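Local coordinates for Sodium/calcium exchanger membrane region domain-containing protein (Archaeoglobus fulgidus, PDB 4KPP) that probably exchanges calcium ions for protons across the membrane, as a transporter of the sodium/calcium exchanger family, at residues 149-154 with 167-172; 171-176 with 285-290. All coordinates share one frame; numbering follows the deposited sequence.

Contact 1: 149-154 with 167-172; sequences TLYAFT and LVFVSL. With OLB ((2S)-2,3-dihydroxypropyl (9Z)-octadec-9-enoate), chain E.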
# COMPACT_ATOMS: atom_id res chain seq x y z
N THR A 149 -10.86 -5.01 -9.37
CA THR A 149 -11.12 -3.82 -10.18
C THR A 149 -12.52 -3.87 -10.81
O THR A 149 -13.24 -2.88 -10.79
CB THR A 149 -10.06 -3.65 -11.27
OG1 THR A 149 -8.78 -3.46 -10.66
CG2 THR A 149 -10.37 -2.44 -12.14
N LEU A 150 -12.88 -5.03 -11.35
CA LEU A 150 -14.21 -5.22 -11.91
C LEU A 150 -15.28 -5.02 -10.85
O LEU A 150 -16.34 -4.46 -11.13
CB LEU A 150 -14.35 -6.62 -12.53
CG LEU A 150 -13.52 -6.89 -13.78
CD1 LEU A 150 -13.85 -8.26 -14.35
CD2 LEU A 150 -13.74 -5.80 -14.82
N TYR A 151 -15.00 -5.47 -9.63
CA TYR A 151 -15.95 -5.29 -8.55
C TYR A 151 -16.00 -3.83 -8.09
O TYR A 151 -17.06 -3.33 -7.73
CB TYR A 151 -15.62 -6.20 -7.36
CG TYR A 151 -16.75 -6.30 -6.38
CD1 TYR A 151 -17.76 -7.24 -6.54
CD2 TYR A 151 -16.84 -5.43 -5.29
CE1 TYR A 151 -18.81 -7.33 -5.65
CE2 TYR A 151 -17.89 -5.51 -4.39
CZ TYR A 151 -18.87 -6.46 -4.57
OH TYR A 151 -19.91 -6.55 -3.68
N ALA A 152 -14.85 -3.16 -8.12
CA ALA A 152 -14.76 -1.77 -7.68
C ALA A 152 -15.51 -0.83 -8.61
O ALA A 152 -15.91 0.26 -8.21
CB ALA A 152 -13.31 -1.34 -7.53
N PHE A 153 -15.70 -1.24 -9.86
CA PHE A 153 -16.48 -0.45 -10.82
C PHE A 153 -17.96 -0.40 -10.46
O PHE A 153 -18.71 0.40 -11.00
CB PHE A 153 -16.32 -1.00 -12.24
CG PHE A 153 -15.11 -0.48 -12.96
CD1 PHE A 153 -14.96 0.88 -13.18
CD2 PHE A 153 -14.14 -1.34 -13.44
CE1 PHE A 153 -13.85 1.37 -13.85
CE2 PHE A 153 -13.04 -0.86 -14.11
CZ PHE A 153 -12.89 0.50 -14.31
N THR A 154 -18.39 -1.26 -9.54
CA THR A 154 -19.79 -1.31 -9.13
C THR A 154 -20.05 -0.37 -7.96
O THR A 154 -21.19 -0.20 -7.53
CB THR A 154 -20.23 -2.73 -8.74
OG1 THR A 154 -19.54 -3.14 -7.54
CG2 THR A 154 -19.92 -3.72 -9.86
N LEU A 167 -17.10 -7.46 2.72
CA LEU A 167 -17.00 -8.91 2.83
C LEU A 167 -16.36 -9.50 1.57
O LEU A 167 -15.53 -10.40 1.65
CB LEU A 167 -18.39 -9.52 3.05
CG LEU A 167 -18.52 -10.68 4.04
CD1 LEU A 167 -19.96 -11.15 4.12
CD2 LEU A 167 -17.60 -11.84 3.67
N VAL A 168 -16.76 -8.98 0.41
CA VAL A 168 -16.21 -9.44 -0.86
C VAL A 168 -14.72 -9.12 -0.97
O VAL A 168 -13.91 -10.00 -1.24
CB VAL A 168 -16.95 -8.82 -2.06
CG1 VAL A 168 -16.30 -9.23 -3.37
CG2 VAL A 168 -18.42 -9.22 -2.04
N PHE A 169 -14.37 -7.85 -0.75
CA PHE A 169 -12.98 -7.41 -0.82
C PHE A 169 -12.07 -8.16 0.14
O PHE A 169 -10.96 -8.54 -0.21
CB PHE A 169 -12.88 -5.90 -0.56
CG PHE A 169 -13.34 -5.06 -1.71
CD1 PHE A 169 -12.68 -5.10 -2.93
CD2 PHE A 169 -14.44 -4.21 -1.58
CE1 PHE A 169 -13.10 -4.33 -3.99
CE2 PHE A 169 -14.86 -3.44 -2.64
CZ PHE A 169 -14.19 -3.49 -3.85
N VAL A 170 -12.55 -8.39 1.36
CA VAL A 170 -11.79 -9.15 2.34
C VAL A 170 -11.68 -10.62 1.91
O VAL A 170 -10.63 -11.25 2.08
CB VAL A 170 -12.40 -9.04 3.76
CG1 VAL A 170 -11.76 -10.04 4.71
CG2 VAL A 170 -12.25 -7.62 4.29
N SER A 171 -12.75 -11.15 1.34
CA SER A 171 -12.75 -12.52 0.84
C SER A 171 -11.73 -12.71 -0.28
O SER A 171 -10.99 -13.69 -0.29
CB SER A 171 -14.14 -12.92 0.33
OG SER A 171 -15.08 -12.96 1.40
N LEU A 172 -11.70 -11.76 -1.21
CA LEU A 172 -10.75 -11.81 -2.31
C LEU A 172 -9.32 -11.86 -1.79
O LEU A 172 -8.51 -12.67 -2.26
CB LEU A 172 -10.93 -10.60 -3.24
CG LEU A 172 -12.12 -10.64 -4.19
CD1 LEU A 172 -12.27 -9.31 -4.92
CD2 LEU A 172 -11.98 -11.79 -5.19
C1 OLB E . -22.40 -7.78 -7.54
C2 OLB E . -21.89 -7.53 -8.91
C3 OLB E . -20.47 -7.98 -9.01
C4 OLB E . -20.16 -8.39 -10.41
C5 OLB E . -19.14 -7.47 -10.99
O19 OLB E . -22.46 -8.93 -7.11
O20 OLB E . -22.82 -6.75 -6.74
C21 OLB E . -23.34 -7.02 -5.50
C22 OLB E . -23.26 -5.80 -4.66
O23 OLB E . -23.07 -4.71 -5.48
C24 OLB E . -24.53 -5.64 -3.89
C6 OLB E . -17.78 -7.89 -10.54
C7 OLB E . -17.46 -9.24 -11.10
C8 OLB E . -15.99 -9.48 -11.00
C9 OLB E . -15.59 -9.54 -9.57
C10 OLB E . -15.68 -10.84 -8.84
C11 OLB E . -16.07 -10.86 -7.39
C12 OLB E . -16.39 -12.26 -7.00
C13 OLB E . -17.28 -12.27 -5.81
C14 OLB E . -18.64 -11.78 -6.17
C15 OLB E . -19.50 -11.82 -4.95
C16 OLB E . -20.82 -11.18 -5.22
C17 OLB E . -21.56 -11.97 -6.25
C18 OLB E . -22.94 -12.27 -5.78

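Contact 2: 171-176 with 285-290; sequences SLYAIY and QWTLLI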
# COMPACT_ATOMS: atom_id res chain seq x y z
N SER A 171 -12.75 -11.15 1.34
CA SER A 171 -12.75 -12.52 0.84
C SER A 171 -11.73 -12.71 -0.28
O SER A 171 -10.99 -13.69 -0.29
CB SER A 171 -14.14 -12.92 0.33
OG SER A 171 -15.08 -12.96 1.40
N LEU A 172 -11.70 -11.76 -1.21
CA LEU A 172 -10.75 -11.81 -2.31
C LEU A 172 -9.32 -11.86 -1.79
O LEU A 172 -8.51 -12.67 -2.26
CB LEU A 172 -10.93 -10.60 -3.24
CG LEU A 172 -12.12 -10.64 -4.19
CD1 LEU A 172 -12.27 -9.31 -4.92
CD2 LEU A 172 -11.98 -11.79 -5.19
N TYR A 173 -9.01 -11.02 -0.81
CA TYR A 173 -7.66 -10.99 -0.26
C TYR A 173 -7.34 -12.26 0.52
O TYR A 173 -6.24 -12.79 0.41
CB TYR A 173 -7.44 -9.75 0.61
CG TYR A 173 -6.00 -9.63 1.05
CD1 TYR A 173 -5.00 -9.38 0.12
CD2 TYR A 173 -5.64 -9.78 2.39
CE1 TYR A 173 -3.67 -9.28 0.51
CE2 TYR A 173 -4.31 -9.68 2.78
CZ TYR A 173 -3.34 -9.43 1.84
OH TYR A 173 -2.02 -9.32 2.22
N ALA A 174 -8.31 -12.74 1.30
CA ALA A 174 -8.13 -13.97 2.06
C ALA A 174 -7.81 -15.16 1.16
O ALA A 174 -6.91 -15.95 1.44
CB ALA A 174 -9.37 -14.26 2.90
N ILE A 175 -8.56 -15.28 0.06
CA ILE A 175 -8.32 -16.32 -0.93
C ILE A 175 -6.96 -16.12 -1.60
O ILE A 175 -6.22 -17.08 -1.83
CB ILE A 175 -9.43 -16.32 -2.02
CG1 ILE A 175 -10.77 -16.70 -1.40
CG2 ILE A 175 -9.08 -17.27 -3.15
CD1 ILE A 175 -11.91 -16.74 -2.40
N TYR A 176 -6.64 -14.87 -1.89
CA TYR A 176 -5.34 -14.53 -2.47
C TYR A 176 -4.19 -14.94 -1.57
O TYR A 176 -3.21 -15.53 -2.02
CB TYR A 176 -5.27 -13.03 -2.78
CG TYR A 176 -3.87 -12.53 -3.03
CD1 TYR A 176 -3.16 -12.92 -4.16
CD2 TYR A 176 -3.26 -11.65 -2.15
CE1 TYR A 176 -1.88 -12.46 -4.40
CE2 TYR A 176 -1.98 -11.18 -2.38
CZ TYR A 176 -1.30 -11.59 -3.51
OH TYR A 176 -0.02 -11.13 -3.74
N GLN A 285 -4.01 -3.24 -0.82
CA GLN A 285 -4.56 -1.89 -0.70
C GLN A 285 -5.81 -1.71 -1.57
O GLN A 285 -6.61 -0.80 -1.34
CB GLN A 285 -3.50 -0.83 -1.02
CG GLN A 285 -2.40 -0.78 0.04
CD GLN A 285 -1.36 0.29 -0.23
OE1 GLN A 285 -1.61 1.48 -0.06
NE2 GLN A 285 -0.17 -0.14 -0.66
N TRP A 286 -5.96 -2.59 -2.55
CA TRP A 286 -7.09 -2.51 -3.47
C TRP A 286 -8.11 -3.60 -3.14
O TRP A 286 -9.06 -3.82 -3.89
CB TRP A 286 -6.59 -2.62 -4.92
CG TRP A 286 -7.58 -2.24 -5.99
CD1 TRP A 286 -7.85 -2.94 -7.12
CD2 TRP A 286 -8.40 -1.06 -6.03
NE1 TRP A 286 -8.80 -2.27 -7.87
CE2 TRP A 286 -9.15 -1.12 -7.22
CE3 TRP A 286 -8.57 0.04 -5.18
CZ2 TRP A 286 -10.06 -0.13 -7.58
CZ3 TRP A 286 -9.48 1.02 -5.54
CH2 TRP A 286 -10.21 0.93 -6.73
N THR A 287 -7.90 -4.27 -2.01
CA THR A 287 -8.83 -5.29 -1.52
C THR A 287 -9.08 -5.15 -0.02
O THR A 287 -10.11 -4.64 0.40
CB THR A 287 -8.33 -6.73 -1.83
OG1 THR A 287 -7.00 -6.91 -1.33
CG2 THR A 287 -8.36 -7.01 -3.33
N LEU A 288 -8.12 -5.62 0.78
CA LEU A 288 -8.23 -5.58 2.24
C LEU A 288 -8.47 -4.18 2.79
O LEU A 288 -9.24 -3.99 3.73
CB LEU A 288 -6.98 -6.19 2.88
CG LEU A 288 -7.00 -6.28 4.41
CD1 LEU A 288 -8.03 -7.30 4.90
CD2 LEU A 288 -5.61 -6.60 4.96
N LEU A 289 -7.80 -3.19 2.20
CA LEU A 289 -7.91 -1.81 2.65
C LEU A 289 -9.33 -1.29 2.51
O LEU A 289 -9.86 -0.65 3.42
CB LEU A 289 -6.95 -0.91 1.87
CG LEU A 289 -6.21 0.19 2.63
CD1 LEU A 289 -5.89 1.37 1.71
CD2 LEU A 289 -6.96 0.67 3.87
N ILE A 290 -9.94 -1.55 1.36
CA ILE A 290 -11.30 -1.09 1.11
C ILE A 290 -12.27 -1.73 2.10
O ILE A 290 -13.11 -1.05 2.68
CB ILE A 290 -11.76 -1.41 -0.33
CG1 ILE A 290 -10.68 -1.03 -1.33
CG2 ILE A 290 -13.08 -0.70 -0.63
CD1 ILE A 290 -11.05 -1.30 -2.78

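Contact 1: 149-154 with 167-172
Y151 meets V168 and F169 where helix 138-152 packs against helix 163-182, the two antiparallel arms of a helical hairpin in the membrane. The tightly packed part is the surround of the Y151 ring. Its edge turns to the face of F169 in a T-shaped pair, with centroids 5.3 Å apart and planes at 90°. V168 covers a face of the same ring: its CG1 stands 3.9 Å from the Y151 ring centroid and only 9° off the normal, a CH-pi contact that suits a compact branched side chain. The other valine methyl, CG2, reaches past the ring carbons to within 3.5 Å of Y151 OH. T154 OG1, hydrogen-bonded to Y151 O, lies over the opposite face. Y151 can span the gap because its CG is anti to its own backbone nitrogen (chi1 -165°), which throws the ring across toward helix 163-182. A phenol suits the place: its carbon rim packs with apolar neighbours, while its hydroxyl hydrogen-bonds to D165 OD1 just before the 167-172 segment. Beyond the tyrosine, small A152 lets F169 come close, so that F169 CZ sits 4.2 Å from A152 CA. On the looser side, where L150 and T154 are partly exposed, the acyl chain of a bound monoolein (OLB) runs beside the 149-154 segment, and its C3 approaches the ring obliquely, 3.7 Å from Y151 CD1. Further along the same acyl chain, OLB C8 rests 3.6 Å from L150 CB.

Contact 2: 171-176 with 285-290
Y173 and T287 bring helix 163-182 and the break between helices 271-285 and 288-299 close together, their CA atoms 6.0 Å apart. No hydrogen bond joins the segments, and the contact is van der Waals. Of the polar atoms, T287 OG1 lies against the root of the tyrosine, 3.5 Å from Y173 CB and also beside its CD1, the two side chains crossing at about a right angle. This hydroxyl hydrogen-bonds to V283 O near the end of helix 271-285, so threonine can present an oxygen to an aromatic surface without leaving it unpaired. T287 stands at the N-cap position of helix 288-299, yet its side chain makes no capping bond.

Among apolar contacts, L288 CB comes 3.9 Å from Y173 CD2, and L288 CD2 lies 4.0 Å from Y173 CE2. With chi1 at -173° the ring swings away from its own backbone N toward L288. Tyrosine suits the place as a broad ring that meets both T287 and L288, and branched leucine lays two carbons against it. L172 adds a looser touch, its CB 4.4 Å from T287 CG2. Replacing Y173 by alanine would probably leave L288 without its aromatic partner and open a gap beside it. Around this junction, L72 of helix 67-73 touches both Y173 and L288, Y79 of helix 76-91 touches L288, and A148 of helix 138-152 touches T287.

Overall arrangement
Helix 163-182 serves both contacts, which share S171 and L172 and have centres about 8 Å apart. Contact 1 lies further out, its centre about 17 Å from that of the chain against about 12 Å for contact 2. Its touching residues are buried, yet Y151 meets a bound lipid directly; contact 2 is mostly buried, with L288 partly exposed. Contact 1 joins neighbouring helices by aromatic and CH-pi packing. Contact 2, linking the two sodium/calcium exchanger regions of the chain, replaces ring pairing with one tyrosine against a threonine and a leucine at a helix break. The two meet directly: F169 CB packs on T287 O, and T149 OG1 probably hydrogen-bonds W286 NE1.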